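Local coordinates for glycosyl hydrolase, family 38 (Enterococcus faecalis, PDB 5KBP), which probably hydrolyses terminal alpha-linked mannose residues from glycans, as a presumed metal-dependent alpha-mannosidase of glycoside hydrolase family 38, at residues A[557-562]-A[677-682]; A[673-678]-A[745-750]; A[727-732]-A[781-786]. All blocks are in the same frame, centred on the assembly; numbering follows the deposited sequence.

Contact 1 (A[557-562]-A[677-682]); sequences SKLLTF and LFPTGM. With SO4 (sulfate ion), chain K.
The carbonyl oxygen of Leu677 is gripped by two successive amides of the other strand. Thr561 N donates to Leu677 O over 3.3 Å in a nearly straight bond (164°). Leu560 N reaches Leu677 O at 3.0 Å in a weak, bent one. In return Leu677 N bonds to Thr561 O. Two residues facing one make this a G1 beta bulge in an antiparallel pair, with Leu560 in a left-handed conformation (phi 61°, psi 52°). It lies in the large C-terminal beta region of the family 38 fold, where strand 555-566 also turns a corner at Lys558. Across that corner Thr561 OG1 hydrogen-bonds Lys558 O at 2.9 Å, from well above the carbonyl plane. The same carbonyl oxygen, Lys558 O, meets Pro679 CD at 3.3 Å. Leu559 sends CD2 to the edge of the Phe678 ring and against Pro679 CD (3.8 Å), while Leu560 lies alongside Phe678, its CD1 touching CZ; Tyr778 of strand 772-783 touches both Leu560 and Phe678. The Lys558 chain is extended beyond CG, and its NZ donates a hydrogen bond to O4 of a sulfate ion (2.9 Å) that probably comes from the crystallisation liquor.

Contact 2 (A[673-678]-A[745-750]); sequences RLRVLF and TIAVTL
Val676 and Val748 face each other as a hydrogen-bonded pair, Val676 N giving to Val748 O at 2.9 Å and Val748 N returning to Val676 O at 3.0 Å. Phe678 and Ile746 form the next such pair, joined by Phe678 N to Ile746 O and by Ile746 N to Phe678 O, and Leu750 N closes the ladder on Leu674 O. The two strands are thus antiparallel neighbours within the large twisted sheet of the C-terminal beta region, and their short axes make an angle of 146°. Arg675 with Thr749 and Leu677 with Ala747 are the non-hydrogen-bonded pairs between these rungs.

On the face bearing those residues, the guanidinium of Arg675 lies over Ala747, whose CB approaches NH2 of Arg675 to 3.3 Å, offset toward the rim of the group. NH2 of Arg673 sits beyond the opposite face, so the two arginines are layered; their like charges are probably offset in part by Glu563 and Glu739, which form salt bridges with Arg675. Arg673 also makes a cation-pi contact with Phe574. Thr749 OG1 lies at the guanidinium edge but bonds to Glu737. Thr749 CG2, anti to the backbone N, packs on Arg673 CG at 3.7 Å, the two side chains crossing at about a right angle.

The other face is apolar. Ile730 of strand 727-732 lies against Phe678, Ile746 and Val748, and Tyr778 against Val676 and Phe678. Within the pair, Val676 CG1, placed between the backbone N and carbonyl carbon (chi1 56°), touches Val748 CB and meets Leu750 CD2 at 3.8 Å.

Contact 3 (A[727-732]-A[781-786]); sequences GVTIFN and SLHGKP
Four backbone hydrogen bonds join Gly727-Thr729 to Ser781-His783 in antiparallel register. Thr729 and Ser781 form one hydrogen-bonded pair, with Thr729 N to Ser781 O at 2.8 Å and Ser781 N to Thr729 O at 2.9 Å. Gly727 and His783 form the other, less evenly: His783 N reaches Gly727 O at 3.2 Å from above the carbonyl plane, and the return bond from Gly727 N to His783 O is weak.

The aromatic contact belongs to the same pair. The imidazole of His783 folds across the neighbouring strand, CG being set between the backbone N and the carbonyl carbon (chi1 69°), and one ring face covers Gly727. Gly727 CA stands 3.6 Å from the ring centroid in a CH-pi contact, displaced toward the rim on the NE2 and CE1 side. Gly727 has no CB, and its CA comes within 3.3 Å of His783 NE2. Thr729 OG1 is at the ring edge, 3.9 Å from His783 CD2.

Polar ends on this face converge on Asn720 of strand 718-722, which hydrogen-bonds both His783 NE2 and Thr729 OG1; Thr792 of helix 789-799 also bonds Thr729 OG1, and that helix packs over the Thr729 and His783 face.

Apolar packing occupies the reverse face, where Val728 and Leu782 lie side by side, CG2 of Val728 touching CD2 of Leu782 at 3.7 Å. Phe556, from strand 555-566 of the other large antiparallel sheet, lies against both. Two antiparallel sheets packed in this way fit the galactose-mutarotase-like beta-sandwich of the family 38 C-terminal region.

Overall arrangement
From the N terminus, strand 555-566 comes first, and contact 1 closes a loop of 114 residues when the chain returns as strand 672-679. That strand also opens contact 2, which closes when strand 745-753 arrives on its other side, so 672-679 is the shared middle strand of three in one sheet. Contact 3 starts at 727-732, inside the loop of contact 2, and ends at 781-786 beyond it; these two contacts therefore cross, whereas contacts 1 and 3 follow in series. Contact 3 belongs to a second antiparallel sheet. The two sheets pack partly through Ile730, and the loop after strand 672-679 adds Met682 against Gly727.

Contact 1 (A[557-562]-A[677-682])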
ATOM      1  N   SER A 557     -42.095 -13.752  -9.814  1.00 62.40           N
ATOM      2  CA  SER A 557     -42.225 -12.470 -10.490  1.00 60.23           C
ATOM      3  C   SER A 557     -41.569 -11.368  -9.667  1.00 63.29           C
ATOM      4  O   SER A 557     -41.263 -11.542  -8.485  1.00 67.76           O
ATOM      5  CB  SER A 557     -43.697 -12.123 -10.752  1.00 61.69           C
ATOM      6  OG  SER A 557     -44.432 -12.080  -9.541  1.00 75.05           O
ATOM      7  N   LYS A 558     -41.360 -10.224 -10.322  1.00 63.95           N
ATOM      8  CA  LYS A 558     -40.751  -9.031  -9.734  1.00 68.70           C
ATOM      9  C   LYS A 558     -39.337  -9.287  -9.220  1.00 72.25           C
ATOM     10  O   LYS A 558     -38.868  -8.598  -8.308  1.00 64.25           O
ATOM     11  CB  LYS A 558     -41.627  -8.453  -8.618  1.00 64.83           C
ATOM     12  CG  LYS A 558     -43.017  -8.048  -9.081  1.00 65.37           C
ATOM     13  CD  LYS A 558     -43.855  -7.528  -7.928  1.00 68.78           C
ATOM     14  CE  LYS A 558     -45.242  -7.136  -8.399  1.00 70.86           C
ATOM     15  NZ  LYS A 558     -46.098  -6.631  -7.294  1.00 72.86           N
ATOM     16  N   LEU A 559     -38.640 -10.259  -9.797  1.00 72.73           N
ATOM     17  CA  LEU A 559     -37.265 -10.533  -9.413  1.00 65.93           C
ATOM     18  C   LEU A 559     -36.325  -9.501 -10.025  1.00 64.03           C
ATOM     19  O   LEU A 559     -36.624  -8.892 -11.057  1.00 60.68           O
ATOM     20  CB  LEU A 559     -36.861 -11.940  -9.848  1.00 59.08           C
ATOM     21  CG  LEU A 559     -37.671 -13.089  -9.239  1.00 57.97           C
ATOM     22  CD1 LEU A 559     -37.278 -14.419  -9.863  1.00 50.75           C
ATOM     23  CD2 LEU A 559     -37.482 -13.126  -7.732  1.00 58.51           C
ATOM     24  N   LEU A 560     -35.176  -9.313  -9.373  1.00 64.15           N
ATOM     25  CA  LEU A 560     -34.164  -8.342  -9.793  1.00 58.14           C
ATOM     26  C   LEU A 560     -34.730  -6.921  -9.779  1.00 63.31           C
ATOM     27  O   LEU A 560     -34.655  -6.182 -10.764  1.00 63.72           O
ATOM     28  CB  LEU A 560     -33.590  -8.698 -11.169  1.00 58.05           C
ATOM     29  CG  LEU A 560     -32.267  -8.042 -11.573  1.00 56.57           C
ATOM     30  CD1 LEU A 560     -31.125  -8.588 -10.731  1.00 52.07           C
ATOM     31  CD2 LEU A 560     -31.994  -8.234 -13.060  1.00 53.25           C
ATOM     32  N   THR A 561     -35.309  -6.542  -8.643  1.00 62.33           N
ATOM     33  CA  THR A 561     -35.801  -5.189  -8.421  1.00 59.67           C
ATOM     34  C   THR A 561     -34.820  -4.448  -7.522  1.00 62.60           C
ATOM     35  O   THR A 561     -34.411  -4.970  -6.480  1.00 61.94           O
ATOM     36  CB  THR A 561     -37.195  -5.205  -7.790  1.00 61.08           C
ATOM     37  OG1 THR A 561     -38.134  -5.773  -8.712  1.00 68.50           O
ATOM     38  CG2 THR A 561     -37.639  -3.794  -7.429  1.00 51.45           C
ATOM     39  N   PHE A 562     -34.446  -3.238  -7.927  1.00 57.78           N
ATOM     40  CA  PHE A 562     -33.462  -2.444  -7.206  1.00 53.12           C
ATOM     41  C   PHE A 562     -34.151  -1.433  -6.300  1.00 54.26           C
ATOM     42  O   PHE A 562     -35.181  -0.856  -6.662  1.00 55.62           O
ATOM     43  CB  PHE A 562     -32.521  -1.734  -8.182  1.00 43.49           C
ATOM     44  CG  PHE A 562     -31.701  -2.676  -9.015  1.00 50.69           C
ATOM     45  CD1 PHE A 562     -30.570  -3.279  -8.488  1.00 56.62           C
ATOM     46  CD2 PHE A 562     -32.065  -2.968 -10.318  1.00 54.73           C
ATOM     47  CE1 PHE A 562     -29.815  -4.151  -9.249  1.00 59.25           C
ATOM     48  CE2 PHE A 562     -31.313  -3.840 -11.084  1.00 54.67           C
ATOM     49  CZ  PHE A 562     -30.187  -4.432 -10.548  1.00 55.76           C
ATOM     50  N   LEU A 677     -33.630  -6.913  -4.991  1.00 53.83           N
ATOM     51  CA  LEU A 677     -34.703  -7.647  -4.337  1.00 57.70           C
ATOM     52  C   LEU A 677     -35.064  -8.894  -5.133  1.00 64.73           C
ATOM     53  O   LEU A 677     -35.052  -8.882  -6.368  1.00 65.30           O
ATOM     54  CB  LEU A 677     -35.942  -6.762  -4.165  1.00 57.86           C
ATOM     55  CG  LEU A 677     -36.077  -5.938  -2.878  1.00 58.29           C
ATOM     56  CD1 LEU A 677     -34.808  -5.155  -2.567  1.00 59.69           C
ATOM     57  CD2 LEU A 677     -37.273  -5.000  -2.976  1.00 42.93           C
ATOM     58  N   PHE A 678     -35.390  -9.968  -4.414  1.00 59.84           N
ATOM     59  CA  PHE A 678     -35.817 -11.227  -5.025  1.00 53.28           C
ATOM     60  C   PHE A 678     -37.002 -11.777  -4.247  1.00 55.37           C
ATOM     61  O   PHE A 678     -36.837 -12.574  -3.314  1.00 61.10           O
ATOM     62  CB  PHE A 678     -34.679 -12.247  -5.063  1.00 50.44           C
ATOM     63  CG  PHE A 678     -33.546 -11.863  -5.964  1.00 53.64           C
ATOM     64  CD1 PHE A 678     -33.625 -12.083  -7.330  1.00 55.20           C
ATOM     65  CD2 PHE A 678     -32.396 -11.292  -5.448  1.00 50.95           C
ATOM     66  CE1 PHE A 678     -32.583 -11.735  -8.165  1.00 46.87           C
ATOM     67  CE2 PHE A 678     -31.348 -10.941  -6.277  1.00 50.85           C
ATOM     68  CZ  PHE A 678     -31.443 -11.162  -7.638  1.00 47.62           C
ATOM     69  N   PRO A 679     -38.220 -11.368  -4.598  1.00 51.31           N
ATOM     70  CA  PRO A 679     -39.409 -11.918  -3.929  1.00 53.06           C
ATOM     71  C   PRO A 679     -39.562 -13.403  -4.219  1.00 56.64           C
ATOM     72  O   PRO A 679     -39.764 -13.814  -5.364  1.00 65.31           O
ATOM     73  CB  PRO A 679     -40.560 -11.098  -4.525  1.00 50.59           C
ATOM     74  CG  PRO A 679     -39.920  -9.852  -5.038  1.00 51.08           C
ATOM     75  CD  PRO A 679     -38.565 -10.274  -5.521  1.00 48.16           C
ATOM     76  N   THR A 680     -39.466 -14.213  -3.163  1.00 59.84           N
ATOM     77  CA  THR A 680     -39.606 -15.657  -3.307  1.00 62.64           C
ATOM     78  C   THR A 680     -41.061 -16.101  -3.379  1.00 61.27           C
ATOM     79  O   THR A 680     -41.343 -17.165  -3.941  1.00 64.53           O
ATOM     80  CB  THR A 680     -38.912 -16.378  -2.149  1.00 59.48           C
ATOM     81  OG1 THR A 680     -39.555 -16.034  -0.914  1.00 66.60           O
ATOM     82  CG2 THR A 680     -37.443 -15.984  -2.078  1.00 58.41           C
ATOM     83  N   GLY A 681     -41.983 -15.319  -2.824  1.00 58.28           N
ATOM     84  CA  GLY A 681     -43.389 -15.660  -2.863  1.00 57.51           C
ATOM     85  C   GLY A 681     -43.851 -16.611  -1.784  1.00 65.03           C
ATOM     86  O   GLY A 681     -45.004 -17.057  -1.829  1.00 70.23           O
ATOM     87  N   MET A 682     -42.997 -16.937  -0.817  1.00 68.17           N
ATOM     88  CA  MET A 682     -43.357 -17.852   0.259  1.00 72.79           C
ATOM     89  C   MET A 682     -42.876 -17.287   1.586  1.00 76.55           C
ATOM     90  O   MET A 682     -41.725 -16.856   1.703  1.00 79.06           O
ATOM     91  CB  MET A 682     -42.764 -19.245   0.021  1.00 71.63           C
ATOM     92  CG  MET A 682     -41.404 -19.235  -0.654  1.00 69.97           C
ATOM     93  SD  MET A 682     -40.928 -20.866  -1.261  1.00 67.80           S
ATOM     94  CE  MET A 682     -39.498 -20.446  -2.249  1.00 57.57           C
TER
HETATM   95  S   SO4 K 909     -49.096  -8.291  -8.489  0.66135.43           S
HETATM   96  O1  SO4 K 909     -48.135  -9.384  -8.602  0.66133.14           O
HETATM   97  O2  SO4 K 909     -48.922  -7.373  -9.611  0.66133.88           O
HETATM   98  O3  SO4 K 909     -50.452  -8.831  -8.509  0.66136.74           O
HETATM   99  O4  SO4 K 909     -48.875  -7.575  -7.236  0.66134.17           O

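Contact 2 (A[673-678]-A[745-750])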
ATOM      1  N   ARG A 673     -27.920   3.461   0.507  1.00 41.76           N
ATOM      2  CA  ARG A 673     -27.693   2.027   0.392  1.00 40.88           C
ATOM      3  C   ARG A 673     -28.532   1.492  -0.757  1.00 48.71           C
ATOM      4  O   ARG A 673     -29.739   1.746  -0.816  1.00 49.87           O
ATOM      5  CB  ARG A 673     -28.054   1.297   1.692  1.00 39.09           C
ATOM      6  CG  ARG A 673     -27.878  -0.215   1.622  1.00 45.20           C
ATOM      7  CD  ARG A 673     -28.633  -0.915   2.737  1.00 42.96           C
ATOM      8  NE  ARG A 673     -30.066  -0.651   2.658  1.00 54.50           N
ATOM      9  CZ  ARG A 673     -30.963  -1.115   3.521  1.00 58.10           C
ATOM     10  NH1 ARG A 673     -32.247  -0.821   3.366  1.00 53.76           N
ATOM     11  NH2 ARG A 673     -30.578  -1.872   4.539  1.00 51.63           N
ATOM     12  N   LEU A 674     -27.894   0.758  -1.667  1.00 47.91           N
ATOM     13  CA  LEU A 674     -28.561   0.173  -2.823  1.00 44.32           C
ATOM     14  C   LEU A 674     -28.604  -1.341  -2.673  1.00 45.12           C
ATOM     15  O   LEU A 674     -27.576  -1.973  -2.404  1.00 38.74           O
ATOM     16  CB  LEU A 674     -27.842   0.550  -4.119  1.00 39.79           C
ATOM     17  CG  LEU A 674     -28.433  -0.042  -5.400  1.00 47.22           C
ATOM     18  CD1 LEU A 674     -29.787   0.583  -5.714  1.00 43.27           C
ATOM     19  CD2 LEU A 674     -27.469   0.128  -6.562  1.00 45.19           C
ATOM     20  N   ARG A 675     -29.791  -1.918  -2.849  1.00 46.14           N
ATOM     21  CA  ARG A 675     -29.984  -3.355  -2.738  1.00 52.88           C
ATOM     22  C   ARG A 675     -30.731  -3.867  -3.963  1.00 57.58           C
ATOM     23  O   ARG A 675     -31.326  -3.099  -4.723  1.00 51.55           O
ATOM     24  CB  ARG A 675     -30.766  -3.729  -1.469  1.00 53.94           C
ATOM     25  CG  ARG A 675     -30.455  -2.871  -0.256  1.00 56.16           C
ATOM     26  CD  ARG A 675     -31.683  -2.735   0.631  1.00 57.10           C
ATOM     27  NE  ARG A 675     -31.864  -3.877   1.523  1.00 54.54           N
ATOM     28  CZ  ARG A 675     -32.987  -4.128   2.190  1.00 52.52           C
ATOM     29  NH1 ARG A 675     -34.034  -3.326   2.054  1.00 45.14           N
ATOM     30  NH2 ARG A 675     -33.067  -5.186   2.985  1.00 55.77           N
ATOM     31  N   VAL A 676     -30.689  -5.185  -4.142  1.00 56.36           N
ATOM     32  CA  VAL A 676     -31.445  -5.876  -5.179  1.00 56.44           C
ATOM     33  C   VAL A 676     -32.397  -6.849  -4.496  1.00 54.77           C
ATOM     34  O   VAL A 676     -32.026  -7.518  -3.524  1.00 50.76           O
ATOM     35  CB  VAL A 676     -30.518  -6.599  -6.181  1.00 43.96           C
ATOM     36  CG1 VAL A 676     -29.585  -7.568  -5.464  1.00 39.70           C
ATOM     37  CG2 VAL A 676     -31.333  -7.313  -7.251  1.00 50.10           C
ATOM     38  N   LEU A 677     -33.630  -6.913  -4.991  1.00 53.83           N
ATOM     39  CA  LEU A 677     -34.703  -7.647  -4.337  1.00 57.70           C
ATOM     40  C   LEU A 677     -35.064  -8.894  -5.133  1.00 64.73           C
ATOM     41  O   LEU A 677     -35.052  -8.882  -6.368  1.00 65.30           O
ATOM     42  CB  LEU A 677     -35.942  -6.762  -4.165  1.00 57.86           C
ATOM     43  CG  LEU A 677     -36.077  -5.938  -2.878  1.00 58.29           C
ATOM     44  CD1 LEU A 677     -34.808  -5.155  -2.567  1.00 59.69           C
ATOM     45  CD2 LEU A 677     -37.273  -5.000  -2.976  1.00 42.93           C
ATOM     46  N   PHE A 678     -35.390  -9.968  -4.414  1.00 59.84           N
ATOM     47  CA  PHE A 678     -35.817 -11.227  -5.025  1.00 53.28           C
ATOM     48  C   PHE A 678     -37.002 -11.777  -4.247  1.00 55.37           C
ATOM     49  O   PHE A 678     -36.837 -12.574  -3.314  1.00 61.10           O
ATOM     50  CB  PHE A 678     -34.679 -12.247  -5.063  1.00 50.44           C
ATOM     51  CG  PHE A 678     -33.546 -11.863  -5.964  1.00 53.64           C
ATOM     52  CD1 PHE A 678     -33.625 -12.083  -7.330  1.00 55.20           C
ATOM     53  CD2 PHE A 678     -32.396 -11.292  -5.448  1.00 50.95           C
ATOM     54  CE1 PHE A 678     -32.583 -11.735  -8.165  1.00 46.87           C
ATOM     55  CE2 PHE A 678     -31.348 -10.941  -6.277  1.00 50.85           C
ATOM     56  CZ  PHE A 678     -31.443 -11.162  -7.638  1.00 47.62           C
ATOM     57  N   THR A 745     -39.160 -11.836   0.710  1.00 53.86           N
ATOM     58  CA  THR A 745     -38.265 -11.227  -0.265  1.00 57.58           C
ATOM     59  C   THR A 745     -36.826 -11.284   0.230  1.00 56.07           C
ATOM     60  O   THR A 745     -36.519 -10.810   1.328  1.00 49.98           O
ATOM     61  CB  THR A 745     -38.674  -9.783  -0.530  1.00 53.08           C
ATOM     62  OG1 THR A 745     -39.968  -9.759  -1.148  1.00 61.94           O
ATOM     63  CG2 THR A 745     -37.662  -9.101  -1.443  1.00 43.89           C
ATOM     64  N   ILE A 746     -35.948 -11.869  -0.578  1.00 56.55           N
ATOM     65  CA  ILE A 746     -34.516 -11.840  -0.300  1.00 54.27           C
ATOM     66  C   ILE A 746     -33.952 -10.539  -0.854  1.00 53.99           C
ATOM     67  O   ILE A 746     -34.037 -10.278  -2.059  1.00 57.55           O
ATOM     68  CB  ILE A 746     -33.803 -13.053  -0.912  1.00 51.82           C
ATOM     69  CG1 ILE A 746     -34.436 -14.353  -0.414  1.00 49.85           C
ATOM     70  CG2 ILE A 746     -32.325 -13.019  -0.571  1.00 42.76           C
ATOM     71  CD1 ILE A 746     -33.804 -15.594  -1.002  1.00 49.32           C
ATOM     72  N   ALA A 747     -33.383  -9.719   0.022  1.00 51.88           N
ATOM     73  CA  ALA A 747     -32.787  -8.444  -0.359  1.00 49.28           C
ATOM     74  C   ALA A 747     -31.288  -8.527  -0.112  1.00 51.66           C
ATOM     75  O   ALA A 747     -30.848  -8.623   1.040  1.00 50.60           O
ATOM     76  CB  ALA A 747     -33.414  -7.292   0.421  1.00 44.25           C
ATOM     77  N   VAL A 748     -30.506  -8.498  -1.188  1.00 53.70           N
ATOM     78  CA  VAL A 748     -29.051  -8.517  -1.106  1.00 47.44           C
ATOM     79  C   VAL A 748     -28.546  -7.089  -1.244  1.00 51.16           C
ATOM     80  O   VAL A 748     -28.864  -6.400  -2.222  1.00 54.15           O
ATOM     81  CB  VAL A 748     -28.439  -9.425  -2.186  1.00 44.40           C
ATOM     82  CG1 VAL A 748     -26.921  -9.319  -2.166  1.00 43.74           C
ATOM     83  CG2 VAL A 748     -28.880 -10.868  -1.983  1.00 39.38           C
ATOM     84  N   THR A 749     -27.763  -6.641  -0.265  1.00 52.46           N
ATOM     85  CA  THR A 749     -27.213  -5.292  -0.286  1.00 54.05           C
ATOM     86  C   THR A 749     -26.033  -5.235  -1.246  1.00 54.48           C
ATOM     87  O   THR A 749     -25.072  -6.000  -1.105  1.00 52.37           O
ATOM     88  CB  THR A 749     -26.782  -4.864   1.114  1.00 49.13           C
ATOM     89  OG1 THR A 749     -27.913  -4.892   1.991  1.00 51.16           O
ATOM     90  CG2 THR A 749     -26.198  -3.458   1.082  1.00 42.09           C
ATOM     91  N   LEU A 750     -26.101  -4.324  -2.213  1.00 44.96           N
ATOM     92  CA  LEU A 750     -25.028  -4.172  -3.185  1.00 51.19           C
ATOM     93  C   LEU A 750     -23.942  -3.220  -2.694  1.00 50.44           C
ATOM     94  O   LEU A 750     -22.751  -3.537  -2.774  1.00 44.00           O
ATOM     95  CB  LEU A 750     -25.597  -3.682  -4.520  1.00 44.08           C
ATOM     96  CG  LEU A 750     -26.652  -4.575  -5.177  1.00 50.05           C
ATOM     97  CD1 LEU A 750     -27.118  -3.970  -6.491  1.00 47.98           C
ATOM     98  CD2 LEU A 750     -26.110  -5.979  -5.389  1.00 47.09           C
TER

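Contact 3 (A[727-732]-A[781-786])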
ATOM      1  N   GLY A 727     -38.073 -23.642  -3.963  1.00 64.26           N
ATOM      2  CA  GLY A 727     -37.048 -22.878  -3.280  1.00 62.74           C
ATOM      3  C   GLY A 727     -36.279 -21.998  -4.238  1.00 59.11           C
ATOM      4  O   GLY A 727     -36.207 -22.266  -5.442  1.00 56.66           O
ATOM      5  N   VAL A 728     -35.700 -20.937  -3.679  1.00 57.14           N
ATOM      6  CA  VAL A 728     -34.903 -19.974  -4.428  1.00 54.33           C
ATOM      7  C   VAL A 728     -33.564 -19.807  -3.725  1.00 51.26           C
ATOM      8  O   VAL A 728     -33.521 -19.602  -2.506  1.00 50.77           O
ATOM      9  CB  VAL A 728     -35.613 -18.612  -4.555  1.00 49.19           C
ATOM     10  CG1 VAL A 728     -34.747 -17.630  -5.328  1.00 43.68           C
ATOM     11  CG2 VAL A 728     -36.964 -18.776  -5.226  1.00 48.83           C
ATOM     12  N   THR A 729     -32.476 -19.894  -4.488  1.00 46.32           N
ATOM     13  CA  THR A 729     -31.131 -19.664  -3.980  1.00 45.58           C
ATOM     14  C   THR A 729     -30.524 -18.469  -4.701  1.00 52.14           C
ATOM     15  O   THR A 729     -30.581 -18.389  -5.933  1.00 59.05           O
ATOM     16  CB  THR A 729     -30.239 -20.899  -4.167  1.00 47.87           C
ATOM     17  OG1 THR A 729     -30.781 -22.005  -3.437  1.00 49.57           O
ATOM     18  CG2 THR A 729     -28.828 -20.616  -3.667  1.00 38.43           C
ATOM     19  N   ILE A 730     -29.953 -17.545  -3.933  1.00 48.66           N
ATOM     20  CA  ILE A 730     -29.301 -16.353  -4.465  1.00 47.40           C
ATOM     21  C   ILE A 730     -27.842 -16.397  -4.040  1.00 51.66           C
ATOM     22  O   ILE A 730     -27.541 -16.336  -2.841  1.00 53.39           O
ATOM     23  CB  ILE A 730     -29.972 -15.063  -3.969  1.00 45.65           C
ATOM     24  CG1 ILE A 730     -31.465 -15.063  -4.310  1.00 48.06           C
ATOM     25  CG2 ILE A 730     -29.285 -13.843  -4.561  1.00 36.46           C
ATOM     26  CD1 ILE A 730     -31.749 -15.103  -5.789  1.00 46.93           C
ATOM     27  N   PHE A 731     -26.939 -16.503  -5.010  1.00 44.39           N
ATOM     28  CA  PHE A 731     -25.512 -16.510  -4.733  1.00 45.17           C
ATOM     29  C   PHE A 731     -24.881 -15.199  -5.183  1.00 49.86           C
ATOM     30  O   PHE A 731     -25.461 -14.442  -5.966  1.00 52.66           O
ATOM     31  CB  PHE A 731     -24.815 -17.704  -5.400  1.00 51.29           C
ATOM     32  CG  PHE A 731     -25.053 -17.816  -6.880  1.00 50.17           C
ATOM     33  CD1 PHE A 731     -26.133 -18.532  -7.369  1.00 46.22           C
ATOM     34  CD2 PHE A 731     -24.177 -17.234  -7.782  1.00 49.02           C
ATOM     35  CE1 PHE A 731     -26.348 -18.648  -8.731  1.00 48.00           C
ATOM     36  CE2 PHE A 731     -24.386 -17.347  -9.145  1.00 50.87           C
ATOM     37  CZ  PHE A 731     -25.472 -18.057  -9.620  1.00 48.55           C
ATOM     38  N   ASN A 732     -23.680 -14.936  -4.670  1.00 43.60           N
ATOM     39  CA  ASN A 732     -23.040 -13.640  -4.851  1.00 46.27           C
ATOM     40  C   ASN A 732     -21.530 -13.800  -4.735  1.00 46.46           C
ATOM     41  O   ASN A 732     -21.022 -14.862  -4.368  1.00 45.16           O
ATOM     42  CB  ASN A 732     -23.550 -12.628  -3.819  1.00 55.18           C
ATOM     43  CG  ASN A 732     -23.064 -12.936  -2.414  1.00 54.62           C
ATOM     44  OD1 ASN A 732     -22.030 -12.430  -1.980  1.00 48.86           O
ATOM     45  ND2 ASN A 732     -23.807 -13.774  -1.698  1.00 56.58           N
ATOM     46  N   SER A 781     -30.737 -19.254  -8.645  1.00 63.20           N
ATOM     47  CA  SER A 781     -30.853 -20.679  -8.926  1.00 60.81           C
ATOM     48  C   SER A 781     -32.111 -21.212  -8.259  1.00 64.92           C
ATOM     49  O   SER A 781     -32.311 -21.008  -7.057  1.00 74.56           O
ATOM     50  CB  SER A 781     -29.621 -21.444  -8.434  1.00 64.92           C
ATOM     51  OG  SER A 781     -29.726 -22.823  -8.743  1.00 74.98           O
ATOM     52  N   LEU A 782     -32.948 -21.892  -9.037  1.00 59.64           N
ATOM     53  CA  LEU A 782     -34.214 -22.423  -8.556  1.00 62.41           C
ATOM     54  C   LEU A 782     -34.112 -23.927  -8.330  1.00 71.79           C
ATOM     55  O   LEU A 782     -33.341 -24.623  -8.995  1.00 83.04           O
ATOM     56  CB  LEU A 782     -35.340 -22.122  -9.548  1.00 59.07           C
ATOM     57  CG  LEU A 782     -35.592 -20.643  -9.854  1.00 57.54           C
ATOM     58  CD1 LEU A 782     -36.697 -20.484 -10.892  1.00 53.02           C
ATOM     59  CD2 LEU A 782     -35.924 -19.878  -8.580  1.00 53.15           C
ATOM     60  N   HIS A 783     -34.896 -24.422  -7.375  1.00 70.72           N
ATOM     61  CA  HIS A 783     -34.928 -25.845  -7.073  1.00 70.68           C
ATOM     62  C   HIS A 783     -36.331 -26.222  -6.620  1.00 71.49           C
ATOM     63  O   HIS A 783     -37.160 -25.363  -6.311  1.00 64.56           O
ATOM     64  CB  HIS A 783     -33.882 -26.221  -6.014  1.00 61.70           C
ATOM     65  CG  HIS A 783     -34.179 -25.685  -4.647  1.00 62.96           C
ATOM     66  ND1 HIS A 783     -35.078 -26.286  -3.791  1.00 66.08           N
ATOM     67  CD2 HIS A 783     -33.689 -24.611  -3.983  1.00 62.58           C
ATOM     68  CE1 HIS A 783     -35.132 -25.603  -2.662  1.00 63.55           C
ATOM     69  NE2 HIS A 783     -34.299 -24.582  -2.753  1.00 60.66           N
ATOM     70  N   GLY A 784     -36.590 -27.528  -6.587  1.00 76.15           N
ATOM     71  CA  GLY A 784     -37.885 -28.035  -6.183  1.00 77.91           C
ATOM     72  C   GLY A 784     -37.879 -28.684  -4.814  1.00 81.17           C
ATOM     73  O   GLY A 784     -38.065 -28.006  -3.799  1.00 80.91           O
ATOM     74  N   LYS A 785     -37.675 -29.998  -4.778  1.00 81.93           N
ATOM     75  CA  LYS A 785     -37.652 -30.718  -3.513  1.00 83.05           C
ATOM     76  C   LYS A 785     -36.540 -30.165  -2.623  1.00 73.65           C
ATOM     77  O   LYS A 785     -35.476 -29.784  -3.129  1.00 70.58           O
ATOM     78  CB  LYS A 785     -37.445 -32.214  -3.765  1.00 87.41           C
ATOM     79  CG  LYS A 785     -37.705 -33.115  -2.569  1.00 88.90           C
ATOM     80  N   PRO A 786     -36.755 -30.079  -1.305  1.00 69.75           N
ATOM     81  CA  PRO A 786     -35.708 -29.527  -0.427  1.00 67.88           C
ATOM     82  C   PRO A 786     -34.361 -30.221  -0.549  1.00 65.66           C
ATOM     83  O   PRO A 786     -33.330 -29.596  -0.270  1.00 62.98           O
ATOM     84  CB  PRO A 786     -36.308 -29.704   0.974  1.00 61.92           C
ATOM     85  CG  PRO A 786     -37.778 -29.633   0.750  1.00 64.13           C
ATOM     86  CD  PRO A 786     -38.022 -30.293  -0.582  1.00 66.34           C
TER